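Local coordinates for protein aminopeptidase N (Francisella tularensis subsp. tularensis, PDB 5DLL) that probably removes N-terminal residues, preferably alanine, from peptides as a zinc metallopeptidase of the M1 family, contributing to the breakdown of intracellular peptides, at residues C196-L201 with A274-G279; I214-R219 with G254-L259; M246-D251 with E310-W315; N314-R319 with G333-R338. All blocks are in the same frame, centred on the assembly; numbering follows the deposited sequence.

How the contacts relate
Following the chain, contact 1 opens first and spans the longest segment of sequence: it runs from the turn at 196-201 to 274-279, tying the N-terminal domain to the zinc-peptidase domain. Contact 2 lies wholly within that loop and joins the hairpin end at 214-219 to the chain leaving helix 236-253. Contact 3 starts on that helix, inside both earlier loops, and closes only at 310-315, so it crosses contacts 1 and 2. Contact 4 starts where contact 3 ends, sharing Asn314 and Trp315, and closes a short loop at 333-338. Contacts 3 and 4, with centres about 9 Å apart, lie beside the zinc ligands, joining helices 236-253, 297-312, 314-319 and 328-346.

Contact 1: C196-L201 with A274-G279; sequences CYLFAL and AMENKG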
# COMPACT_ATOMS: atom_id res chain seq x y z
N CYS A 196 -1.11 22.80 6.83
CA CYS A 196 0.20 22.72 7.47
C CYS A 196 0.79 21.30 7.55
O CYS A 196 2.00 21.16 7.69
CB CYS A 196 0.16 23.36 8.86
SG CYS A 196 -1.11 22.74 9.98
N TYR A 197 -0.04 20.26 7.45
CA TYR A 197 0.46 18.88 7.54
C TYR A 197 1.40 18.52 6.38
O TYR A 197 2.15 17.54 6.46
CB TYR A 197 -0.70 17.87 7.65
CG TYR A 197 -1.41 17.52 6.36
CD1 TYR A 197 -0.89 16.54 5.50
CD2 TYR A 197 -2.60 18.13 6.00
CE1 TYR A 197 -1.54 16.21 4.32
CE2 TYR A 197 -3.26 17.80 4.82
CZ TYR A 197 -2.72 16.84 3.98
OH TYR A 197 -3.35 16.51 2.80
N LEU A 198 1.36 19.33 5.32
CA LEU A 198 2.27 19.19 4.18
C LEU A 198 3.49 20.10 4.27
O LEU A 198 4.29 20.15 3.33
CB LEU A 198 1.53 19.52 2.89
CG LEU A 198 0.34 18.62 2.62
CD1 LEU A 198 -0.49 19.23 1.51
CD2 LEU A 198 0.79 17.21 2.26
N PHE A 199 3.63 20.82 5.37
CA PHE A 199 4.82 21.63 5.58
C PHE A 199 5.99 20.71 5.90
O PHE A 199 5.84 19.74 6.65
CB PHE A 199 4.62 22.66 6.70
CG PHE A 199 5.90 23.31 7.13
CD1 PHE A 199 6.69 22.73 8.11
CD2 PHE A 199 6.34 24.47 6.51
CE1 PHE A 199 7.89 23.30 8.49
CE2 PHE A 199 7.54 25.05 6.88
CZ PHE A 199 8.32 24.47 7.87
N ALA A 200 7.16 21.03 5.34
CA ALA A 200 8.39 20.31 5.67
C ALA A 200 9.62 21.22 5.68
O ALA A 200 9.68 22.22 4.95
CB ALA A 200 8.61 19.15 4.71
N LEU A 201 10.58 20.85 6.51
CA LEU A 201 11.88 21.51 6.58
C LEU A 201 12.95 20.44 6.74
O LEU A 201 12.76 19.47 7.48
CB LEU A 201 11.92 22.48 7.76
CG LEU A 201 13.27 23.17 8.05
CD1 LEU A 201 13.05 24.58 8.60
CD2 LEU A 201 14.16 22.36 8.98
N ALA A 274 7.09 7.07 3.81
CA ALA A 274 7.11 8.08 2.77
C ALA A 274 6.10 9.17 3.11
O ALA A 274 5.07 8.89 3.72
CB ALA A 274 6.79 7.45 1.42
N MET A 275 6.39 10.41 2.73
CA MET A 275 5.48 11.52 3.02
C MET A 275 5.43 12.52 1.88
O MET A 275 6.46 12.89 1.33
CB MET A 275 5.87 12.22 4.34
CG MET A 275 4.95 13.37 4.73
SD MET A 275 3.24 12.89 5.08
CE MET A 275 2.34 14.36 4.58
N GLU A 276 4.22 12.98 1.57
CA GLU A 276 3.97 13.77 0.36
C GLU A 276 4.16 15.27 0.53
O GLU A 276 3.46 16.06 -0.10
CB GLU A 276 2.54 13.51 -0.15
CG GLU A 276 1.42 14.14 0.68
CD GLU A 276 0.65 13.17 1.53
OE1 GLU A 276 1.17 12.07 1.85
OE2 GLU A 276 -0.50 13.52 1.90
N ASN A 277 5.12 15.69 1.36
CA ASN A 277 5.26 17.11 1.66
C ASN A 277 5.44 17.88 0.35
O ASN A 277 6.23 17.47 -0.50
CB ASN A 277 6.43 17.39 2.61
CG ASN A 277 6.35 16.57 3.89
OD1 ASN A 277 7.26 15.82 4.20
ND2 ASN A 277 5.26 16.73 4.63
N LYS A 278 4.70 18.97 0.20
CA LYS A 278 4.62 19.69 -1.07
C LYS A 278 5.99 20.16 -1.56
O LYS A 278 6.66 20.95 -0.90
CB LYS A 278 3.65 20.87 -0.93
CG LYS A 278 3.53 21.79 -2.15
CD LYS A 278 2.99 21.07 -3.38
CE LYS A 278 2.57 22.06 -4.46
NZ LYS A 278 1.17 22.52 -4.26
N GLY A 279 6.42 19.62 -2.70
CA GLY A 279 7.69 19.99 -3.33
C GLY A 279 8.91 19.36 -2.68
O GLY A 279 10.04 19.56 -3.13
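Leu198 and Asn277 bring the two backbones to a CA-CA distance of 4.4 Å, the runs 197-200 and 275-278 meeting nearly at right angles (81°). One weak backbone hydrogen bond joins them, from Lys278 N to Leu198 O at 3.4 Å. The rest is packing. Leu198 lays CG over one face of the Tyr197 ring and pushes CD2 against the chain of Glu276, 3.5 Å from its CG. Met275, bent at its second and third torsions, brings its terminal methyl CE in at the edge of the Tyr197 ring, 4.0 Å from CD1, with Leu198 CD2 also beside it. Glu276 has CG between its backbone N and carbonyl carbon (chi1 73°), which turns the carboxylate toward the same tyrosine: OE2 lies in the ring plane, 3.8 Å from CE1, and the carboxylate stands almost perpendicular to the ring. The flank of Asn277 rests on Ala200, CB to CB at 3.5 Å. Both polar ends at the tyrosine find their partners beyond the contact, Tyr197 OH in Thr321 OG1 and Glu276 OE2 in a salt bridge to Lys331. Ala274 to Asn277 belong to the GAMEN exopeptidase motif of M1 aminopeptidases, and the Glu276 side chain comes within about 4 Å of the zinc ion. With Leu198 CD2 against its stem and Lys331 at its tip, Glu276 is probably held beside the metal, where the lysine would offset part of the local negative charge, consistent with the family role of this motif in recognising the free N-terminus of the substrate.

Contact 2: I214-R219 with G254-L259; sequences ITKSQR and GLEYDL
Thr215 and Ser217 both bring their hydroxyls to one carboxylate oxygen, OE2 of Glu256. Thr215 OG1 hydrogen-bonds Glu256 OE2 at 2.8 Å, coming from above the carboxylate plane, and Ser217 OG approaches the same atom so closely that the details of this second hydrogen bond are doubtful. Glu256 reaches them with CG anti to the backbone N (chi1 -161°) and an extended chain beyond, and it runs across Thr215 at about a right angle. The threonine oxygen also accepts the backbone N-H of Arg219 at 2.8 Å from N to OG1. A further hydrogen bond runs to the backbone: Arg219 NH2 points at Tyr257 O, 2.8 Å away and nearly straight (164°), with the oxygen in the guanidinium plane.

The turn presenting these groups is a type I turn from Thr215 to Gln218 followed by a G1 bulge, with Gln218 in the left-handed conformation, and it joins the antiparallel strands 207-214 and 220-227. Glu256 sits in the return of a beta-alpha-beta crossover, where the chain leaves helix 236-253 at Gly254 and heads for strand 261-267, parallel to 220-227.

Charge adds a long, undirected attraction: Arg219 NH2 lies 3.7 Å from Glu256 OE2, which is well out of the guanidinium plane. Lys216 contributes packing, its NZ resting 3.4 Å from Gly254 CA, while its backbone N is hydrogen-bonded to Glu250 of the helix. From Glu256 O a hydrogen bond leads on to Trp315 NE1.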
# COMPACT_ATOMS: atom_id res chain seq x y z
N ILE A 214 11.53 18.62 -18.52
CA ILE A 214 10.80 19.65 -19.26
C ILE A 214 9.32 19.31 -19.26
O ILE A 214 8.92 18.22 -19.66
CB ILE A 214 11.28 19.78 -20.72
CG1 ILE A 214 12.78 20.10 -20.78
CG2 ILE A 214 10.46 20.83 -21.46
CD1 ILE A 214 13.13 21.53 -20.43
N THR A 215 8.50 20.26 -18.82
CA THR A 215 7.07 20.05 -18.72
C THR A 215 6.38 20.21 -20.08
O THR A 215 6.99 20.62 -21.07
CB THR A 215 6.43 21.02 -17.71
OG1 THR A 215 6.61 22.38 -18.13
CG2 THR A 215 7.04 20.84 -16.34
N LYS A 216 5.10 19.86 -20.09
CA LYS A 216 4.21 19.95 -21.25
C LYS A 216 4.08 21.38 -21.79
O LYS A 216 3.92 21.58 -22.99
CB LYS A 216 2.85 19.41 -20.83
CG LYS A 216 1.74 19.33 -21.88
CD LYS A 216 0.53 18.58 -21.31
CE LYS A 216 0.09 19.09 -19.94
NZ LYS A 216 -1.05 18.34 -19.36
N SER A 217 4.15 22.37 -20.89
CA SER A 217 4.15 23.78 -21.28
C SER A 217 5.58 24.34 -21.37
O SER A 217 5.78 25.55 -21.37
CB SER A 217 3.34 24.61 -20.28
OG SER A 217 4.04 24.75 -19.06
N GLN A 218 6.56 23.43 -21.44
CA GLN A 218 7.95 23.75 -21.78
C GLN A 218 8.77 24.38 -20.65
O GLN A 218 9.85 24.91 -20.90
CB GLN A 218 8.01 24.64 -23.04
CG GLN A 218 9.08 24.23 -24.03
CD GLN A 218 8.85 22.83 -24.58
OE1 GLN A 218 7.73 22.31 -24.55
NE2 GLN A 218 9.92 22.21 -25.07
N ARG A 219 8.28 24.30 -19.41
CA ARG A 219 8.99 24.89 -18.28
C ARG A 219 10.03 23.92 -17.74
O ARG A 219 9.81 22.71 -17.73
CB ARG A 219 8.03 25.28 -17.15
CG ARG A 219 8.50 26.50 -16.37
CD ARG A 219 7.91 26.57 -14.97
NE ARG A 219 6.57 25.97 -14.89
CZ ARG A 219 6.26 24.86 -14.22
NH1 ARG A 219 7.17 24.19 -13.52
NH2 ARG A 219 5.00 24.43 -14.24
N GLY A 254 -3.42 14.91 -17.55
CA GLY A 254 -3.33 16.32 -17.93
C GLY A 254 -2.87 17.19 -16.77
O GLY A 254 -3.24 18.36 -16.67
N LEU A 255 -2.05 16.61 -15.89
CA LEU A 255 -1.57 17.29 -14.69
C LEU A 255 -0.08 17.59 -14.78
O LEU A 255 0.76 16.68 -14.75
CB LEU A 255 -1.87 16.46 -13.44
CG LEU A 255 -3.37 16.24 -13.19
CD1 LEU A 255 -3.59 15.24 -12.06
CD2 LEU A 255 -4.08 17.56 -12.91
N GLU A 256 0.22 18.88 -14.90
CA GLU A 256 1.57 19.39 -14.96
C GLU A 256 2.04 19.83 -13.56
O GLU A 256 1.27 20.40 -12.78
CB GLU A 256 1.60 20.57 -15.93
CG GLU A 256 2.98 20.94 -16.46
CD GLU A 256 2.94 22.15 -17.38
OE1 GLU A 256 1.91 22.35 -18.07
OE2 GLU A 256 3.95 22.88 -17.43
N TYR A 257 3.32 19.57 -13.26
CA TYR A 257 3.91 20.04 -12.01
C TYR A 257 3.80 21.57 -11.93
O TYR A 257 3.83 22.25 -12.96
CB TYR A 257 5.37 19.60 -11.91
CG TYR A 257 6.02 19.87 -10.55
CD1 TYR A 257 5.51 19.31 -9.38
CD2 TYR A 257 7.16 20.67 -10.45
CE1 TYR A 257 6.09 19.55 -8.15
CE2 TYR A 257 7.76 20.91 -9.22
CZ TYR A 257 7.22 20.35 -8.07
OH TYR A 257 7.82 20.58 -6.86
N ASP A 258 3.69 22.09 -10.72
CA ASP A 258 3.32 23.50 -10.50
C ASP A 258 4.45 24.42 -9.98
O ASP A 258 4.26 25.64 -9.91
CB ASP A 258 2.08 23.57 -9.59
CG ASP A 258 2.18 22.67 -8.36
OD1 ASP A 258 3.07 21.80 -8.30
OD2 ASP A 258 1.35 22.84 -7.44
N LEU A 259 5.61 23.85 -9.65
CA LEU A 259 6.75 24.62 -9.15
C LEU A 259 7.97 24.47 -10.05
O LEU A 259 8.00 23.59 -10.91
CB LEU A 259 7.12 24.17 -7.74
CG LEU A 259 6.01 24.17 -6.69
CD1 LEU A 259 6.42 23.33 -5.49
CD2 LEU A 259 5.64 25.59 -6.27

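Contact 3: M246-D251 with E310-W315; sequences MKWDED and EYFHNW. With ZN (zinc ion), chain B.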
# COMPACT_ATOMS: atom_id res chain seq x y z
N MET A 246 6.07 11.98 -13.51
CA MET A 246 5.72 13.30 -14.02
C MET A 246 5.09 13.22 -15.41
O MET A 246 4.07 13.85 -15.67
CB MET A 246 6.96 14.20 -14.06
CG MET A 246 7.25 14.93 -12.76
SD MET A 246 8.83 15.81 -12.79
CE MET A 246 8.48 17.16 -11.66
N LYS A 247 5.72 12.44 -16.28
CA LYS A 247 5.26 12.24 -17.66
C LYS A 247 3.91 11.55 -17.73
O LYS A 247 3.06 11.91 -18.54
CB LYS A 247 6.29 11.43 -18.45
CG LYS A 247 5.92 11.13 -19.89
CD LYS A 247 7.05 10.39 -20.60
CE LYS A 247 6.57 9.69 -21.85
NZ LYS A 247 5.98 10.63 -22.85
N TRP A 248 3.71 10.54 -16.88
CA TRP A 248 2.47 9.76 -16.89
C TRP A 248 1.29 10.61 -16.44
O TRP A 248 0.17 10.43 -16.91
CB TRP A 248 2.61 8.54 -15.98
CG TRP A 248 1.35 7.74 -15.89
CD1 TRP A 248 0.92 6.79 -16.75
CD2 TRP A 248 0.35 7.84 -14.87
NE1 TRP A 248 -0.28 6.27 -16.34
CE2 TRP A 248 -0.65 6.90 -15.17
CE3 TRP A 248 0.21 8.62 -13.71
CZ2 TRP A 248 -1.78 6.71 -14.37
CZ3 TRP A 248 -0.92 8.44 -12.92
CH2 TRP A 248 -1.90 7.49 -13.25
N ASP A 249 1.56 11.52 -15.51
CA ASP A 249 0.52 12.39 -14.99
C ASP A 249 0.11 13.38 -16.07
O ASP A 249 -1.09 13.63 -16.25
CB ASP A 249 1.03 13.13 -13.74
CG ASP A 249 -0.02 13.21 -12.64
OD1 ASP A 249 -1.20 12.88 -12.88
OD2 ASP A 249 0.34 13.62 -11.51
N GLU A 250 1.10 13.92 -16.79
CA GLU A 250 0.84 14.78 -17.94
C GLU A 250 0.06 14.03 -19.02
O GLU A 250 -1.00 14.48 -19.46
CB GLU A 250 2.14 15.33 -18.54
CG GLU A 250 2.80 16.41 -17.72
CD GLU A 250 4.09 16.93 -18.33
OE1 GLU A 250 4.71 16.20 -19.13
OE2 GLU A 250 4.49 18.06 -18.01
N ASP A 251 0.59 12.89 -19.45
CA ASP A 251 -0.00 12.13 -20.55
C ASP A 251 -1.43 11.69 -20.23
O ASP A 251 -2.35 12.01 -20.97
CB ASP A 251 0.86 10.91 -20.90
CG ASP A 251 2.15 11.28 -21.64
OD1 ASP A 251 2.29 12.43 -22.12
OD2 ASP A 251 3.04 10.40 -21.75
N GLU A 310 3.59 9.26 -4.06
CA GLU A 310 3.82 10.51 -3.36
C GLU A 310 3.79 11.70 -4.33
O GLU A 310 3.30 12.77 -3.97
CB GLU A 310 5.14 10.48 -2.57
CG GLU A 310 5.24 9.38 -1.51
CD GLU A 310 4.10 9.35 -0.50
OE1 GLU A 310 3.55 10.42 -0.16
OE2 GLU A 310 3.75 8.25 -0.03
N TYR A 311 4.30 11.51 -5.56
CA TYR A 311 4.24 12.58 -6.56
C TYR A 311 2.78 12.91 -6.93
O TYR A 311 2.43 14.08 -7.14
CB TYR A 311 5.04 12.24 -7.84
CG TYR A 311 4.85 13.28 -8.93
CD1 TYR A 311 5.53 14.49 -8.91
CD2 TYR A 311 3.94 13.06 -9.97
CE1 TYR A 311 5.33 15.46 -9.89
CE2 TYR A 311 3.73 14.02 -10.96
CZ TYR A 311 4.43 15.21 -10.91
OH TYR A 311 4.23 16.17 -11.89
N PHE A 312 1.94 11.88 -6.98
CA PHE A 312 0.54 12.06 -7.38
C PHE A 312 -0.26 12.85 -6.35
O PHE A 312 -1.20 13.55 -6.72
CB PHE A 312 -0.11 10.70 -7.70
CG PHE A 312 0.64 9.90 -8.74
CD1 PHE A 312 1.24 10.53 -9.83
CD2 PHE A 312 0.76 8.53 -8.63
CE1 PHE A 312 1.94 9.82 -10.78
CE2 PHE A 312 1.46 7.80 -9.58
CZ PHE A 312 2.05 8.45 -10.65
N HIS A 313 0.14 12.79 -5.08
CA HIS A 313 -0.48 13.65 -4.05
C HIS A 313 -0.38 15.14 -4.37
O HIS A 313 -1.22 15.91 -3.92
CB HIS A 313 0.14 13.41 -2.66
CG HIS A 313 -0.46 12.25 -1.93
ND1 HIS A 313 -1.81 12.13 -1.71
CD2 HIS A 313 0.12 11.17 -1.35
CE1 HIS A 313 -2.04 11.01 -1.03
NE2 HIS A 313 -0.89 10.42 -0.81
N ASN A 314 0.64 15.53 -5.13
CA ASN A 314 0.82 16.94 -5.50
C ASN A 314 -0.47 17.61 -5.95
O ASN A 314 -0.70 18.78 -5.64
CB ASN A 314 1.87 17.10 -6.60
CG ASN A 314 2.27 18.54 -6.81
OD1 ASN A 314 2.68 19.21 -5.87
ND2 ASN A 314 2.14 19.03 -8.04
N TRP A 315 -1.30 16.88 -6.69
CA TRP A 315 -2.63 17.38 -7.07
C TRP A 315 -3.71 16.81 -6.17
O TRP A 315 -4.50 17.56 -5.60
CB TRP A 315 -2.92 17.09 -8.56
CG TRP A 315 -2.25 18.08 -9.46
CD1 TRP A 315 -1.04 17.94 -10.08
CD2 TRP A 315 -2.73 19.38 -9.80
NE1 TRP A 315 -0.74 19.07 -10.79
CE2 TRP A 315 -1.76 19.97 -10.64
CE3 TRP A 315 -3.88 20.11 -9.48
CZ2 TRP A 315 -1.92 21.26 -11.18
CZ3 TRP A 315 -4.04 21.38 -10.02
CH2 TRP A 315 -3.06 21.94 -10.85
ZN ZN B . -0.50 8.69 0.42
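Tyr311 turns its ring to Met246 by holding CG anti to the backbone N (chi1 174°), while Phe312, with CG anti to its carbonyl carbon (chi1 -55°), directs its ring to Trp248. Met246 CG presses on the phenol end of Tyr311, 3.4 Å from CZ, and its sulfur makes an oblique Met-aromatic contact, SD lying 5.3 Å from the ring centroid. Trp248 sets the rim of its six-membered ring over one face of Phe312, CZ3 to CZ 3.7 Å, with the planes inclined at 52°. Asp249 touches both Tyr311 and Phe312: OD2 is 3.5 Å from Tyr311 CE2 and lies at the edge of Phe312, 3.6 Å from CD1. Its other oxygen, OD1, forms a salt bridge with Arg338. His313, next in the chain after Phe312, binds the zinc ion through NE2 together with His309 and Glu332. Helix 297-312 thus has its aromatic side packed on helix 236-253, whose Met246 also touches Tyr213 of strand 207-214; Glu310 meets strand 280-284, and Phe312 reaches Thr335 and Arg338 on helix 328-346.

Contact 4: N314-R319 with G333-R338; sequences NWTGDR and GLTVFR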
# COMPACT_ATOMS: atom_id res chain seq x y z
N ASN A 314 0.64 15.53 -5.13
CA ASN A 314 0.82 16.94 -5.50
C ASN A 314 -0.47 17.61 -5.95
O ASN A 314 -0.70 18.78 -5.64
CB ASN A 314 1.87 17.10 -6.60
CG ASN A 314 2.27 18.54 -6.81
OD1 ASN A 314 2.68 19.21 -5.87
ND2 ASN A 314 2.14 19.03 -8.04
N TRP A 315 -1.30 16.88 -6.69
CA TRP A 315 -2.63 17.38 -7.07
C TRP A 315 -3.71 16.81 -6.17
O TRP A 315 -4.50 17.56 -5.60
CB TRP A 315 -2.92 17.09 -8.56
CG TRP A 315 -2.25 18.08 -9.46
CD1 TRP A 315 -1.04 17.94 -10.08
CD2 TRP A 315 -2.73 19.38 -9.80
NE1 TRP A 315 -0.74 19.07 -10.79
CE2 TRP A 315 -1.76 19.97 -10.64
CE3 TRP A 315 -3.88 20.11 -9.48
CZ2 TRP A 315 -1.92 21.26 -11.18
CZ3 TRP A 315 -4.04 21.38 -10.02
CH2 TRP A 315 -3.06 21.94 -10.85
N THR A 316 -3.74 15.48 -6.02
CA THR A 316 -4.74 14.83 -5.18
C THR A 316 -4.26 14.68 -3.74
O THR A 316 -3.90 13.59 -3.29
CB THR A 316 -5.14 13.45 -5.75
OG1 THR A 316 -3.97 12.62 -5.90
CG2 THR A 316 -5.82 13.62 -7.10
N GLY A 317 -4.27 15.80 -3.02
CA GLY A 317 -3.86 15.83 -1.62
C GLY A 317 -3.31 17.18 -1.22
O GLY A 317 -3.72 17.75 -0.21
N ASP A 318 -2.38 17.69 -2.02
CA ASP A 318 -1.70 18.95 -1.71
C ASP A 318 -2.41 20.14 -2.33
O ASP A 318 -2.66 21.15 -1.67
CB ASP A 318 -0.23 18.92 -2.17
CG ASP A 318 0.57 17.78 -1.54
OD1 ASP A 318 -0.02 16.91 -0.87
OD2 ASP A 318 1.80 17.76 -1.73
N ARG A 319 -2.72 20.04 -3.61
CA ARG A 319 -3.35 21.13 -4.34
C ARG A 319 -4.84 21.22 -4.01
O ARG A 319 -5.38 22.31 -3.83
CB ARG A 319 -3.11 20.96 -5.83
CG ARG A 319 -3.22 22.25 -6.61
CD ARG A 319 -1.98 23.12 -6.51
NE ARG A 319 -2.21 24.35 -7.25
CZ ARG A 319 -1.85 24.57 -8.52
NH1 ARG A 319 -1.20 23.66 -9.22
NH2 ARG A 319 -2.14 25.73 -9.08
N GLY A 333 -7.25 7.34 -1.09
CA GLY A 333 -7.92 6.44 -2.04
C GLY A 333 -7.78 6.86 -3.51
O GLY A 333 -7.49 6.04 -4.38
N LEU A 334 -7.99 8.14 -3.77
CA LEU A 334 -7.82 8.70 -5.10
C LEU A 334 -6.37 8.57 -5.56
O LEU A 334 -6.11 8.18 -6.69
CB LEU A 334 -8.26 10.17 -5.13
CG LEU A 334 -8.17 10.92 -6.46
CD1 LEU A 334 -8.89 10.19 -7.57
CD2 LEU A 334 -8.71 12.34 -6.31
N THR A 335 -5.43 8.89 -4.68
CA THR A 335 -4.00 8.81 -4.98
C THR A 335 -3.50 7.36 -5.06
O THR A 335 -2.52 7.08 -5.75
CB THR A 335 -3.16 9.56 -3.92
OG1 THR A 335 -3.74 10.84 -3.64
CG2 THR A 335 -1.73 9.76 -4.40
N VAL A 336 -4.16 6.46 -4.34
CA VAL A 336 -3.86 5.02 -4.40
C VAL A 336 -4.35 4.47 -5.74
O VAL A 336 -3.63 3.73 -6.42
CB VAL A 336 -4.52 4.24 -3.24
CG1 VAL A 336 -4.50 2.74 -3.50
CG2 VAL A 336 -3.81 4.54 -1.92
N PHE A 337 -5.58 4.83 -6.11
CA PHE A 337 -6.12 4.46 -7.40
C PHE A 337 -5.18 4.90 -8.51
O PHE A 337 -4.91 4.16 -9.45
CB PHE A 337 -7.51 5.08 -7.61
CG PHE A 337 -8.02 4.96 -9.01
CD1 PHE A 337 -8.59 3.78 -9.45
CD2 PHE A 337 -7.93 6.03 -9.89
CE1 PHE A 337 -9.06 3.67 -10.74
CE2 PHE A 337 -8.40 5.93 -11.19
CZ PHE A 337 -8.97 4.74 -11.61
N ARG A 338 -4.66 6.12 -8.39
CA ARG A 338 -3.74 6.65 -9.38
C ARG A 338 -2.42 5.88 -9.41
O ARG A 338 -1.94 5.54 -10.49
CB ARG A 338 -3.49 8.13 -9.12
CG ARG A 338 -4.73 8.98 -9.32
CD ARG A 338 -4.45 10.41 -8.91
NE ARG A 338 -3.54 11.03 -9.86
CZ ARG A 338 -2.87 12.16 -9.65
NH1 ARG A 338 -2.98 12.81 -8.51
NH2 ARG A 338 -2.07 12.63 -10.59
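Thr316 stands against three side chains on one face of segment 333-338 of helix 328-346, two of them meeting its hydroxyl and the third its methyl. Its hydroxyl, between the backbone N and the carbonyl carbon (chi1 56°), faces Arg338 and Thr335. Arg338 NH1 donates to Thr316 OG1 at 2.8 Å with a bent N-H angle of 142°, although the oxygen lies close to the guanidinium plane. Thr335, running past Thr316 in the opposite direction, brings its own hydroxyl to 2.9 Å, OG1 to OG1, in a hydrogen bond. The methyl branch of Thr316 turns to Leu334, whose chain crosses it at about a right angle, CD2 to CG2 at 3.3 Å. Phe312 O and Lys331 O also lie within bonding range of the Thr316 and Thr335 hydroxyls respectively; with two protons between them, these cannot satisfy both carbonyls and the OG1-OG1 bond at once. Arg338 NH2 pairs with Asp249. The two short helical segments run antiparallel, 165° apart, with axes 9.3 Å from each other. Thr316 centres an inverse gamma turn, and its carbonyl oxygen accepts a hydrogen bond from His313 ND1, making it a second-shell residue that would fix the rotation of a zinc-binding imidazole. Thr335 meanwhile touches both His309 and His313. The arrangement flanks the metal site of M1 peptidases, an HExxH sequence completed by Glu332, the residue before Gly333, on helix 328-346.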